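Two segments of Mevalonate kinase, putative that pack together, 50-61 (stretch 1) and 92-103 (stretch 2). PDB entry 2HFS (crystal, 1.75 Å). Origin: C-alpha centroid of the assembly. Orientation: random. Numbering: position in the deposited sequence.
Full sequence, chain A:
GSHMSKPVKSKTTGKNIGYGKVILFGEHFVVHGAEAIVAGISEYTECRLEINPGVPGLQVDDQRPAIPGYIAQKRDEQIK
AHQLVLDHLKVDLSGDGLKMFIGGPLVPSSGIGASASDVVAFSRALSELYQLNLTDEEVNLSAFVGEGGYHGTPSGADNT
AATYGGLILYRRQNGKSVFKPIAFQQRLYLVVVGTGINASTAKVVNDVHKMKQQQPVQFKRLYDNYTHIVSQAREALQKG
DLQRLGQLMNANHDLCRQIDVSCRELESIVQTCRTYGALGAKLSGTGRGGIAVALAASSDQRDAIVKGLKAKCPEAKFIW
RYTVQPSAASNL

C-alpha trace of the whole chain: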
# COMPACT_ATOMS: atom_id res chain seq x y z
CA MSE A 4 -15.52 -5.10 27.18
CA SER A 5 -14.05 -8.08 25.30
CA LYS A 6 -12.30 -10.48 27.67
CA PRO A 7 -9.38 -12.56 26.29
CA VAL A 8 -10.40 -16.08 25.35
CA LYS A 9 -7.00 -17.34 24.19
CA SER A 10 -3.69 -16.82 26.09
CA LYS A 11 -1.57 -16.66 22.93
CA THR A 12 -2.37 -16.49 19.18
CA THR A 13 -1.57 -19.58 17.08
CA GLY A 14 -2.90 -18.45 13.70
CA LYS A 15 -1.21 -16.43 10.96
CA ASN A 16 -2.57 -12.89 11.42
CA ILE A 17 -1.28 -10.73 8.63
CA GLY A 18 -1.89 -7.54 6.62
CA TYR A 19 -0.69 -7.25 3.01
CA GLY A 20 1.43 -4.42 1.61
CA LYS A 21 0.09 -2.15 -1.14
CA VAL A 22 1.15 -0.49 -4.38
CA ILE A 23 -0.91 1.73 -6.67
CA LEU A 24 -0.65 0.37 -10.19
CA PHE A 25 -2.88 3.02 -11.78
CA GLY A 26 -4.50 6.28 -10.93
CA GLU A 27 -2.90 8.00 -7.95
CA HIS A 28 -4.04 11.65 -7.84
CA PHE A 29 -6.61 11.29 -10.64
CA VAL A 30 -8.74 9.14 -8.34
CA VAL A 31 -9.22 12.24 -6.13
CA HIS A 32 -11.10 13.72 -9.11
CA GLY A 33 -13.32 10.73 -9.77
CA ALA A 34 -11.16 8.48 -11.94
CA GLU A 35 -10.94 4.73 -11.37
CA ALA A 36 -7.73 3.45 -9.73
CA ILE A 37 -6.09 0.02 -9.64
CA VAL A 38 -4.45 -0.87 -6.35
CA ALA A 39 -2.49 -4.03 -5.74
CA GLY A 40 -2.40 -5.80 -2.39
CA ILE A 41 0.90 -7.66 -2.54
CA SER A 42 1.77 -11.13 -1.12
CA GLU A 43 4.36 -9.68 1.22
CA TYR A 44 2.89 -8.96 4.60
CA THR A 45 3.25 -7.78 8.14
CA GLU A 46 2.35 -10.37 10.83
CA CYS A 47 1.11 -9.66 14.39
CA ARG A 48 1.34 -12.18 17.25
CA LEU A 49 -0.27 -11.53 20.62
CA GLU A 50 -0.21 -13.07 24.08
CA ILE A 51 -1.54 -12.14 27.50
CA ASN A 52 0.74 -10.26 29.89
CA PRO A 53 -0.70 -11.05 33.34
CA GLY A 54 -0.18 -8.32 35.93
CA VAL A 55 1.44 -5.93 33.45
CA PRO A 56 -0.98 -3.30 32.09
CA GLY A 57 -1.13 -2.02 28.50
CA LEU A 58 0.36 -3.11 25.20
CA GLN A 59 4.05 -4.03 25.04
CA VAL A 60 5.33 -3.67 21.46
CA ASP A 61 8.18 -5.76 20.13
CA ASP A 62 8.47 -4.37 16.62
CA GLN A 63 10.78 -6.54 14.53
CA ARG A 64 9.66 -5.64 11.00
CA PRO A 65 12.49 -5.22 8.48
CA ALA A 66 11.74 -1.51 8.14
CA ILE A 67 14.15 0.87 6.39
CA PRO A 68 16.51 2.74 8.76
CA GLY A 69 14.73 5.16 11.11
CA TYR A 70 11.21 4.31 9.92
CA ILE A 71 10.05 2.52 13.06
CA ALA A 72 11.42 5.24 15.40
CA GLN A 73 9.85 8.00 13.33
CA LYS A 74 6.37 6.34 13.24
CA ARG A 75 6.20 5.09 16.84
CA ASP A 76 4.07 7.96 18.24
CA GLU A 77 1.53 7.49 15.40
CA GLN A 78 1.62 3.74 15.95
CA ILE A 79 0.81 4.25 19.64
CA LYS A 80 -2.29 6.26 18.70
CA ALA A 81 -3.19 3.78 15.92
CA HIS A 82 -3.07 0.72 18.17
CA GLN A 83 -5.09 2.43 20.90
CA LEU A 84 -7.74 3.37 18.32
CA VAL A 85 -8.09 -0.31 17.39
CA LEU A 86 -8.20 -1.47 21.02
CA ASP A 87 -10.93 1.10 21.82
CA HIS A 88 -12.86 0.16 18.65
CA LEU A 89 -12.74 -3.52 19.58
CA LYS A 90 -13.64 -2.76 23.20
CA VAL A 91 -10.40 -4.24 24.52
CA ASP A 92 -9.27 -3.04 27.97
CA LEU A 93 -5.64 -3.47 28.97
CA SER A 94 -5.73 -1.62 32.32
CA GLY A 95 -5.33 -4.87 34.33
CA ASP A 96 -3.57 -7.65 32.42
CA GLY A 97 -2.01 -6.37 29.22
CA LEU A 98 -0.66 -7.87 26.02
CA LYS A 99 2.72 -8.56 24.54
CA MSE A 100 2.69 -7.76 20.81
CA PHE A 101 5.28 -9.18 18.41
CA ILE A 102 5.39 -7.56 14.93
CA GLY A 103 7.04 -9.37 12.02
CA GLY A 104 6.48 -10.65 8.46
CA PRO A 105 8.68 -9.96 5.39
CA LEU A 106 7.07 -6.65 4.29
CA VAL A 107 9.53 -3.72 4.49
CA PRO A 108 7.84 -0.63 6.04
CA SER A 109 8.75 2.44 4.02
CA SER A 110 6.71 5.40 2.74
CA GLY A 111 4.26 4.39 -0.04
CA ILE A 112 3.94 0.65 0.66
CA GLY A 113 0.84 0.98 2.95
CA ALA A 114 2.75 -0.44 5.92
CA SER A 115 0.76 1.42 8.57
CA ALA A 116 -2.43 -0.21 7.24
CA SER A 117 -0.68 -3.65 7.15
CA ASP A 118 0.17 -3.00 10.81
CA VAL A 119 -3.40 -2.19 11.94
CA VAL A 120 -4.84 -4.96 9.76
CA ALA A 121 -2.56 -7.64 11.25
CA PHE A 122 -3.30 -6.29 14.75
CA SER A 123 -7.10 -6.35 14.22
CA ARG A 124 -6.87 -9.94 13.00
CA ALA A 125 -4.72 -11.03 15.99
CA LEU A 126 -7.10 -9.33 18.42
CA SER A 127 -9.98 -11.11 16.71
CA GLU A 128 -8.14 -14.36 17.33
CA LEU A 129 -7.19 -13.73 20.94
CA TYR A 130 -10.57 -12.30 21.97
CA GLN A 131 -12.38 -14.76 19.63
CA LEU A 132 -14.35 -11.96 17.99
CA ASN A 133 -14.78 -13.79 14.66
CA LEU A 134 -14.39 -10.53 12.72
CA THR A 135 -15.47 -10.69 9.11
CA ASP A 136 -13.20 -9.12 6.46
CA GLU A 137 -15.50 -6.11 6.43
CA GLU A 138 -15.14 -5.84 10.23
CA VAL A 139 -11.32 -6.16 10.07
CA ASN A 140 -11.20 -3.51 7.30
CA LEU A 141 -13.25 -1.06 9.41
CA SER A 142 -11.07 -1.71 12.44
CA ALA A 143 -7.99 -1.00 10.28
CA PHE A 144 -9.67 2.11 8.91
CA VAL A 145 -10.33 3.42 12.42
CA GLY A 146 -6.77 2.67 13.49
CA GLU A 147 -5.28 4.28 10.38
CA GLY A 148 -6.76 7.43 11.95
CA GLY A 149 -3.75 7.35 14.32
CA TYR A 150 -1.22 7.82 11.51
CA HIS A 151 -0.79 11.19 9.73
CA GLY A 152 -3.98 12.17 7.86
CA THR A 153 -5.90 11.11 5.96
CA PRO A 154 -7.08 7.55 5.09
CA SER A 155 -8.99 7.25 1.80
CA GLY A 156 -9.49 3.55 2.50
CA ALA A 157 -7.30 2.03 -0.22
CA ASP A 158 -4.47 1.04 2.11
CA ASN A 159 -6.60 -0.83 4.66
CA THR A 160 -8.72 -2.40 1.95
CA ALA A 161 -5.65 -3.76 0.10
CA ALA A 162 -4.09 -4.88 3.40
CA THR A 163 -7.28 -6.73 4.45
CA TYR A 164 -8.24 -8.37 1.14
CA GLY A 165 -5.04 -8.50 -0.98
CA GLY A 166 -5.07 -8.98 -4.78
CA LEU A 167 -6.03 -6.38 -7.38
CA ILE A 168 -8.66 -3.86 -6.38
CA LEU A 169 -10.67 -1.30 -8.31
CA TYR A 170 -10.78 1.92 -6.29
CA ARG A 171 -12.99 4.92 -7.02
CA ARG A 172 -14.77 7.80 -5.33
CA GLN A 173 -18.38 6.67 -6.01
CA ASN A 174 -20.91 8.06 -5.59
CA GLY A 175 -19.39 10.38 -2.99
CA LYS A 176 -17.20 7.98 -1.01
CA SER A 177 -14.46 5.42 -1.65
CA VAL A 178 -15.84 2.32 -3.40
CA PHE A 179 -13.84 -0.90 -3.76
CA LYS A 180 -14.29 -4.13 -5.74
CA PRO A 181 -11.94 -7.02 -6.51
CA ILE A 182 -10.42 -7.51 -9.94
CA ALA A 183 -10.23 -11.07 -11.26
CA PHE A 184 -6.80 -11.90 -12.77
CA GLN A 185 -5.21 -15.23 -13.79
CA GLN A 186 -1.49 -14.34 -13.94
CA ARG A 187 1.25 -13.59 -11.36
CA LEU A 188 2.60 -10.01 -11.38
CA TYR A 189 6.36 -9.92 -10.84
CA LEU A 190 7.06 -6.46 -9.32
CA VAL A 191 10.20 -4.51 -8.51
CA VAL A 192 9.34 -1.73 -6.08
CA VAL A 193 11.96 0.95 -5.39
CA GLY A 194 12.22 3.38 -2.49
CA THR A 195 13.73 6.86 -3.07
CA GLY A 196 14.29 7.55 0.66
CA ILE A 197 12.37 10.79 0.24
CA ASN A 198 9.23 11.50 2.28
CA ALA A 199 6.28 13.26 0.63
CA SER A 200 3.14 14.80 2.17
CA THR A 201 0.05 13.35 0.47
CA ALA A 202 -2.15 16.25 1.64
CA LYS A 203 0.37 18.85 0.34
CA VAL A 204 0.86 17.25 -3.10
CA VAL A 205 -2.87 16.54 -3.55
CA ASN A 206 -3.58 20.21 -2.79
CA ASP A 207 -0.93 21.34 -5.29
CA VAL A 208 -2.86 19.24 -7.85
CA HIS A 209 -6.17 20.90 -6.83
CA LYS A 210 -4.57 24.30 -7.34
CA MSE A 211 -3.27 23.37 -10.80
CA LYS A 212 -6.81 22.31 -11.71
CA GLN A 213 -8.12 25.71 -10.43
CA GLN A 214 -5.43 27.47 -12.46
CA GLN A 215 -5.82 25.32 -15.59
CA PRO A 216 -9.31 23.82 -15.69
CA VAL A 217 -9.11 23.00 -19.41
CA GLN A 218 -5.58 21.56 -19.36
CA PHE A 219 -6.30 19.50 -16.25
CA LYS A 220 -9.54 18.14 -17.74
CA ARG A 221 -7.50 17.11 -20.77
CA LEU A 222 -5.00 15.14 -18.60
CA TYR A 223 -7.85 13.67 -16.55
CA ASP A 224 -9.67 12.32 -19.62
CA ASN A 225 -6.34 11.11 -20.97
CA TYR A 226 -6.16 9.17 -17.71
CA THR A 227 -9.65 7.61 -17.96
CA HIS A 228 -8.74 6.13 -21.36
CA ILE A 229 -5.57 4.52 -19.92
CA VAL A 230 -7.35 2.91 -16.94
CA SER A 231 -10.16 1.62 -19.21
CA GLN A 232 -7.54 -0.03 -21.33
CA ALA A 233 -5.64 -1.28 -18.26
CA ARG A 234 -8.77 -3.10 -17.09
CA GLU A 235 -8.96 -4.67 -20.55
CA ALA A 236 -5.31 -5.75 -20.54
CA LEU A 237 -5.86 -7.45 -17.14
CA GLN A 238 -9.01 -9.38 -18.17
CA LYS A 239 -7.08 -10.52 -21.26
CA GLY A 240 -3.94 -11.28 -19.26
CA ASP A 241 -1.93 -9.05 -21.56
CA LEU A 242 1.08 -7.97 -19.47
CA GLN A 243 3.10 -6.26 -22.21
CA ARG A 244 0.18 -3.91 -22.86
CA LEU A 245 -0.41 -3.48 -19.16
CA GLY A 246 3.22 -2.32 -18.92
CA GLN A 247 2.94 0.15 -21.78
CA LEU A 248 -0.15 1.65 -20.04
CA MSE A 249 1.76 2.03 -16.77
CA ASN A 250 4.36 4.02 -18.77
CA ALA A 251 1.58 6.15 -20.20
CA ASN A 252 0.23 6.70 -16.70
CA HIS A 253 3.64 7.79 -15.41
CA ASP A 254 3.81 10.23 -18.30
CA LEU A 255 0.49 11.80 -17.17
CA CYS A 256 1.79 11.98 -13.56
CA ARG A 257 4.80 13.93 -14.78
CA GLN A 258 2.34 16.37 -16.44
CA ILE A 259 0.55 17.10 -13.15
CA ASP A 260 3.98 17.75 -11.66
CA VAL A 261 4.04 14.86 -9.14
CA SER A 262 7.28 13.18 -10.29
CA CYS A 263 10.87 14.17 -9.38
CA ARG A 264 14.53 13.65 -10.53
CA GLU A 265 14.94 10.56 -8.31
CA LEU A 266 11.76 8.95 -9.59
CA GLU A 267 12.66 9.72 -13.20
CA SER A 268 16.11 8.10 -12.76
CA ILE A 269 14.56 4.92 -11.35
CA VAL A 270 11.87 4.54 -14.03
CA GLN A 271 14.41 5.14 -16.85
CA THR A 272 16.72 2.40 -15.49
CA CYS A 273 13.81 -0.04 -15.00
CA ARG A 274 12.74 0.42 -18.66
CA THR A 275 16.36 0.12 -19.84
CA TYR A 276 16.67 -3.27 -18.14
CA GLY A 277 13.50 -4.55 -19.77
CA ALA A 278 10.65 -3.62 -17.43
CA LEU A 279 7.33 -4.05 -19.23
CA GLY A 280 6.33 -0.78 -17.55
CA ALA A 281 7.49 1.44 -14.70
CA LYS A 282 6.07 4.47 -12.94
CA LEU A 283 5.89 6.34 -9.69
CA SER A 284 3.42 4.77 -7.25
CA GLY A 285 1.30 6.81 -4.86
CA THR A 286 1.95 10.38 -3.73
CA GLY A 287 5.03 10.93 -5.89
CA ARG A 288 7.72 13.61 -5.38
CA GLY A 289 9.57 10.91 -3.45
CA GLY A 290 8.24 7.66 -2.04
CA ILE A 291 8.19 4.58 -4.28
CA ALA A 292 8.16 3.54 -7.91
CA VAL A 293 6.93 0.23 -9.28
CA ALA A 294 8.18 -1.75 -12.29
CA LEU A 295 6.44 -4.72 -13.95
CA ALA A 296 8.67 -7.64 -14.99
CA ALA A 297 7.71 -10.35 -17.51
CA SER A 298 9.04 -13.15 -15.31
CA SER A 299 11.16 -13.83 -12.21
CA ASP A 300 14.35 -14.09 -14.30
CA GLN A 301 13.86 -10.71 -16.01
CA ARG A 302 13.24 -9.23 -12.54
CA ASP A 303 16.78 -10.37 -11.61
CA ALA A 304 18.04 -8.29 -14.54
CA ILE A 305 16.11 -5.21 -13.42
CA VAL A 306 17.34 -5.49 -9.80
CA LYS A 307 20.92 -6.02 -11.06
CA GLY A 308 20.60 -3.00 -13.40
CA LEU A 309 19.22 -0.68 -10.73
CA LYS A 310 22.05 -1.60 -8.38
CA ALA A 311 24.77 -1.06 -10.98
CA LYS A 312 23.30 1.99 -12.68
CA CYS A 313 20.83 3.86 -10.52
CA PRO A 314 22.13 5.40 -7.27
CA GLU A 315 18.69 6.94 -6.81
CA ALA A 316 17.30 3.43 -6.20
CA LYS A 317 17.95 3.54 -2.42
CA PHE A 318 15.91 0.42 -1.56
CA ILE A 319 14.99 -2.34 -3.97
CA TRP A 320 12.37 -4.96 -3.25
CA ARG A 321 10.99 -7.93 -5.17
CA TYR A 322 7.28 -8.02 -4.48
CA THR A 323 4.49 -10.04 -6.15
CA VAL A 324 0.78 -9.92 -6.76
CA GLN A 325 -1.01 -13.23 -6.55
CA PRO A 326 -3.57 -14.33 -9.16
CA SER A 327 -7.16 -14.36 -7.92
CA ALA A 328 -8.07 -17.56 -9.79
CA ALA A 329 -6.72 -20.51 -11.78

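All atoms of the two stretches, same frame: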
# COMPACT_ATOMS: atom_id res chain seq x y z
N GLU A 50 0.04 -12.23 22.92
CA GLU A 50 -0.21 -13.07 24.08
C GLU A 50 -0.48 -12.22 25.31
O GLU A 50 -0.06 -11.07 25.39
CB GLU A 50 0.96 -14.00 24.31
CG GLU A 50 2.28 -13.29 24.48
CD GLU A 50 3.38 -14.29 24.66
OE1 GLU A 50 3.79 -14.91 23.66
OE2 GLU A 50 3.80 -14.48 25.81
N ILE A 51 -1.18 -12.82 26.26
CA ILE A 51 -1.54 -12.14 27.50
C ILE A 51 -0.31 -11.80 28.31
O ILE A 51 0.71 -12.49 28.21
CB ILE A 51 -2.61 -12.96 28.29
CG1 ILE A 51 -2.09 -14.35 28.67
CG2 ILE A 51 -3.88 -13.09 27.45
CD1 ILE A 51 -3.12 -15.19 29.48
N ASN A 52 -0.37 -10.70 29.05
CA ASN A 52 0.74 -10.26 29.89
C ASN A 52 0.16 -10.06 31.29
O ASN A 52 -0.21 -8.96 31.66
CB ASN A 52 1.34 -8.96 29.32
CG ASN A 52 2.84 -8.80 29.63
OD1 ASN A 52 3.52 -9.74 30.03
ND2 ASN A 52 3.35 -7.60 29.42
N PRO A 53 -0.00 -11.15 32.05
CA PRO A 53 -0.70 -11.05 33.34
C PRO A 53 0.03 -10.11 34.27
O PRO A 53 1.26 -10.12 34.31
CB PRO A 53 -0.66 -12.48 33.86
CG PRO A 53 -0.50 -13.29 32.68
CD PRO A 53 0.45 -12.53 31.79
N GLY A 54 -0.73 -9.25 34.96
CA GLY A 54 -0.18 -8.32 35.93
C GLY A 54 0.49 -7.08 35.38
O GLY A 54 0.80 -6.16 36.14
N VAL A 55 0.74 -7.05 34.07
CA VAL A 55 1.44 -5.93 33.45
C VAL A 55 0.46 -5.25 32.50
O VAL A 55 0.06 -5.84 31.51
CB VAL A 55 2.72 -6.38 32.68
CG1 VAL A 55 3.50 -5.16 32.19
CG2 VAL A 55 3.59 -7.29 33.54
N PRO A 56 0.05 -4.03 32.84
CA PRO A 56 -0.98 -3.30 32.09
C PRO A 56 -0.48 -2.84 30.72
O PRO A 56 0.75 -2.72 30.50
CB PRO A 56 -1.25 -2.07 32.96
CG PRO A 56 -0.63 -2.36 34.30
CD PRO A 56 0.54 -3.25 34.00
N GLY A 57 -1.43 -2.58 29.82
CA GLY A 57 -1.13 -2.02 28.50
C GLY A 57 -0.56 -2.98 27.46
O GLY A 57 -0.53 -4.20 27.63
N LEU A 58 -0.09 -2.38 26.37
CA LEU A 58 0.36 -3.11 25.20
C LEU A 58 1.87 -2.94 25.06
O LEU A 58 2.37 -1.84 24.82
CB LEU A 58 -0.36 -2.59 23.94
CG LEU A 58 -0.05 -3.24 22.58
CD1 LEU A 58 -0.54 -4.69 22.57
CD2 LEU A 58 -0.66 -2.43 21.44
N GLN A 59 2.59 -4.05 25.19
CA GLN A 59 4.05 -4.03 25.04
C GLN A 59 4.41 -4.37 23.60
O GLN A 59 4.09 -5.46 23.15
CB GLN A 59 4.70 -5.04 25.98
CG GLN A 59 4.31 -4.92 27.46
CD GLN A 59 4.38 -3.49 28.00
OE1 GLN A 59 5.36 -2.78 27.78
NE2 GLN A 59 3.32 -3.07 28.70
N VAL A 60 5.06 -3.45 22.89
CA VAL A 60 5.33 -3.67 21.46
C VAL A 60 6.76 -4.08 21.21
O VAL A 60 7.71 -3.37 21.59
CB VAL A 60 4.99 -2.46 20.56
CG1 VAL A 60 5.33 -2.75 19.08
CG2 VAL A 60 3.54 -2.07 20.68
N ASP A 61 6.89 -5.22 20.53
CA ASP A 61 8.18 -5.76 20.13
C ASP A 61 8.17 -5.78 18.61
O ASP A 61 7.77 -6.76 17.97
CB ASP A 61 8.37 -7.14 20.76
CG ASP A 61 9.69 -7.79 20.40
OD1 ASP A 61 10.65 -7.12 19.91
OD2 ASP A 61 9.85 -9.02 20.63
N ASP A 92 -9.68 -3.81 26.80
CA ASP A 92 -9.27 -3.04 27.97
C ASP A 92 -8.03 -3.68 28.55
O ASP A 92 -8.08 -4.83 29.01
CB ASP A 92 -10.38 -3.13 29.02
CG ASP A 92 -10.15 -2.22 30.23
OD1 ASP A 92 -8.98 -1.95 30.61
OD2 ASP A 92 -11.10 -1.74 30.88
N LEU A 93 -6.92 -2.94 28.54
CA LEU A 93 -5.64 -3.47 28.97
C LEU A 93 -5.15 -2.87 30.30
O LEU A 93 -3.98 -2.98 30.66
CB LEU A 93 -4.61 -3.29 27.83
CG LEU A 93 -4.90 -3.99 26.48
CD1 LEU A 93 -3.67 -3.97 25.57
CD2 LEU A 93 -5.42 -5.44 26.61
N SER A 94 -6.08 -2.28 31.06
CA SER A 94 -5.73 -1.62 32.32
C SER A 94 -5.33 -2.57 33.47
O SER A 94 -4.63 -2.17 34.40
CB SER A 94 -6.85 -0.65 32.76
OG SER A 94 -8.05 -1.36 33.02
N GLY A 95 -5.76 -3.83 33.38
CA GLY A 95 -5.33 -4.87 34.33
C GLY A 95 -4.19 -5.69 33.75
O GLY A 95 -3.03 -5.29 33.83
N ASP A 96 -4.52 -6.85 33.19
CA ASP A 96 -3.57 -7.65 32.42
C ASP A 96 -3.47 -7.07 31.02
O ASP A 96 -4.49 -6.76 30.40
CB ASP A 96 -4.02 -9.10 32.29
CG ASP A 96 -4.10 -9.81 33.61
OD1 ASP A 96 -3.45 -9.34 34.58
OD2 ASP A 96 -4.78 -10.85 33.76
N GLY A 97 -2.25 -6.96 30.52
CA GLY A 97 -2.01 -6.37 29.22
C GLY A 97 -1.71 -7.42 28.18
O GLY A 97 -2.10 -8.59 28.33
N LEU A 98 -1.04 -7.00 27.12
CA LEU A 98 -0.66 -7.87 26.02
C LEU A 98 0.79 -7.62 25.61
O LEU A 98 1.26 -6.49 25.61
CB LEU A 98 -1.57 -7.63 24.79
CG LEU A 98 -3.08 -7.93 24.88
CD1 LEU A 98 -3.82 -7.50 23.61
CD2 LEU A 98 -3.37 -9.40 25.16
N LYS A 99 1.47 -8.69 25.25
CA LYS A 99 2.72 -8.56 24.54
C LYS A 99 2.42 -8.74 23.06
O LYS A 99 1.75 -9.70 22.68
CB LYS A 99 3.73 -9.60 25.02
CG LYS A 99 4.41 -9.19 26.33
CD LYS A 99 5.27 -10.31 26.93
CE LYS A 99 6.70 -10.25 26.47
NZ LYS A 99 7.53 -11.25 27.20
N MSE A 100 2.92 -7.80 22.26
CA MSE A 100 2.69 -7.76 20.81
C MSE A 100 4.03 -7.99 20.11
O MSE A 100 5.02 -7.27 20.37
CB MSE A 100 2.12 -6.38 20.45
CG MSE A 100 1.64 -6.25 19.02
SE MSE A 100 0.88 -4.46 18.65
CE MSE A 100 0.59 -4.75 16.80
N PHE A 101 4.10 -9.00 19.25
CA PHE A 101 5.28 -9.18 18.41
C PHE A 101 4.92 -8.81 16.98
O PHE A 101 3.92 -9.31 16.46
CB PHE A 101 5.79 -10.61 18.49
CG PHE A 101 6.96 -10.89 17.59
CD1 PHE A 101 8.27 -10.67 18.05
CD2 PHE A 101 6.77 -11.35 16.30
CE1 PHE A 101 9.36 -10.92 17.22
CE2 PHE A 101 7.87 -11.60 15.45
CZ PHE A 101 9.16 -11.38 15.91
N ILE A 102 5.70 -7.92 16.35
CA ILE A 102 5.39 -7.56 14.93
C ILE A 102 6.49 -8.02 14.00
O ILE A 102 7.66 -7.66 14.18
CB ILE A 102 5.14 -6.04 14.71
CG1 ILE A 102 4.45 -5.37 15.90
CG2 ILE A 102 4.33 -5.83 13.42
CD1 ILE A 102 4.30 -3.86 15.70
N GLY A 103 6.10 -8.77 12.96
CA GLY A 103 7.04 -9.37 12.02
C GLY A 103 6.56 -9.40 10.58
O GLY A 103 6.00 -8.41 10.08

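A β-strand has two edges, and a single strand can therefore be read in opposite directions by its two neighbours. Residues 97-103 of this putative mevalonate kinase illustrate the principle, because both neighbours belong to one short segment that folds back around the strand's beginning.

The polar framework is almost entirely backbone. On the antiparallel side, Glu50 and Lys99 form a reciprocal pair, with Lys99 N donating to Glu50 O at 2.8 Å and Glu50 N to Lys99 O at 3.1 Å. Two residues on, Asn52 N reaches Gly97 O at 2.8 Å, and Gly97 N returns to Asn52 O at 3.1 Å. On the parallel side the bonds follow a staggered ladder, in which every other residue, Gln59 and then Asp61, bonds to the residues before and after its partner. Leu98 N donates to Gly57 O (2.9 Å), Gln59 N to Leu98 O (2.8 Å), Met100 N to Gln59 O (2.8 Å), Asp61 N to Met100 O (2.8 Å) and Ile102 N to Asp61 O (2.9 Å). Gln59 and Asp61 thus each use both backbone groups, while the amides of Leu98 and Lys99 point to different neighbours, as the alternation of an extended chain requires.

Between the two strands the segment reverses through a type II turn from Asn52 to Val55, closed by Val55 N to Asn52 O at 3.2 Å. Gly54 occupies the turn with a positive phi of 78°, a conformation that favours glycine. Its amide is held by the one side-chain hydrogen bond across the contact, Gly54 N to Asp96 OD1, short at 2.7 Å and nearly linear. Gly57 N likewise meets Leu93 O at 2.7 Å, tying the approach to the second strand to the loop before residue 97. Gly97 N also makes a weak bond to Val55 O: the separation is 2.8 Å, but the angle at hydrogen is only 115°.

Gly97 shows how such close wrapping constrains a residue. An ideal CB there would lie 2.1 Å from Gly57 O and 2.4 Å from Val55 O, so the absent side chain is what lets the chain pass so near. In its place, Gly97 CA makes a CA-H...O contact with Gly57 O at 3.1 Å.

Side chains then sort by sheet face. Leu58, Val60, Leu98 and Met100, the last a selenomethionine, share one face. Here Leu58 CD1 lies 3.8 Å from Leu98 CB, and Leu58 CD2 is 3.8 Å from Met100 SE. Leu93 extends this apolar patch, its CD1 being 3.9 Å from Leu58 CB, and Val60 CG1 packs against Ile102 CD1 at 3.7 Å. The face bearing Glu50, Asn52, Gln59, Asp61, Lys99 and Phe101 is more polar. There the aliphatic part of Lys99 serves as packing surface, with Lys99 CD 3.6 Å from Asn52 OD1, while Asp61 OD2 approaches the edge of the Phe101 ring, 3.4 Å from Phe101 CD1.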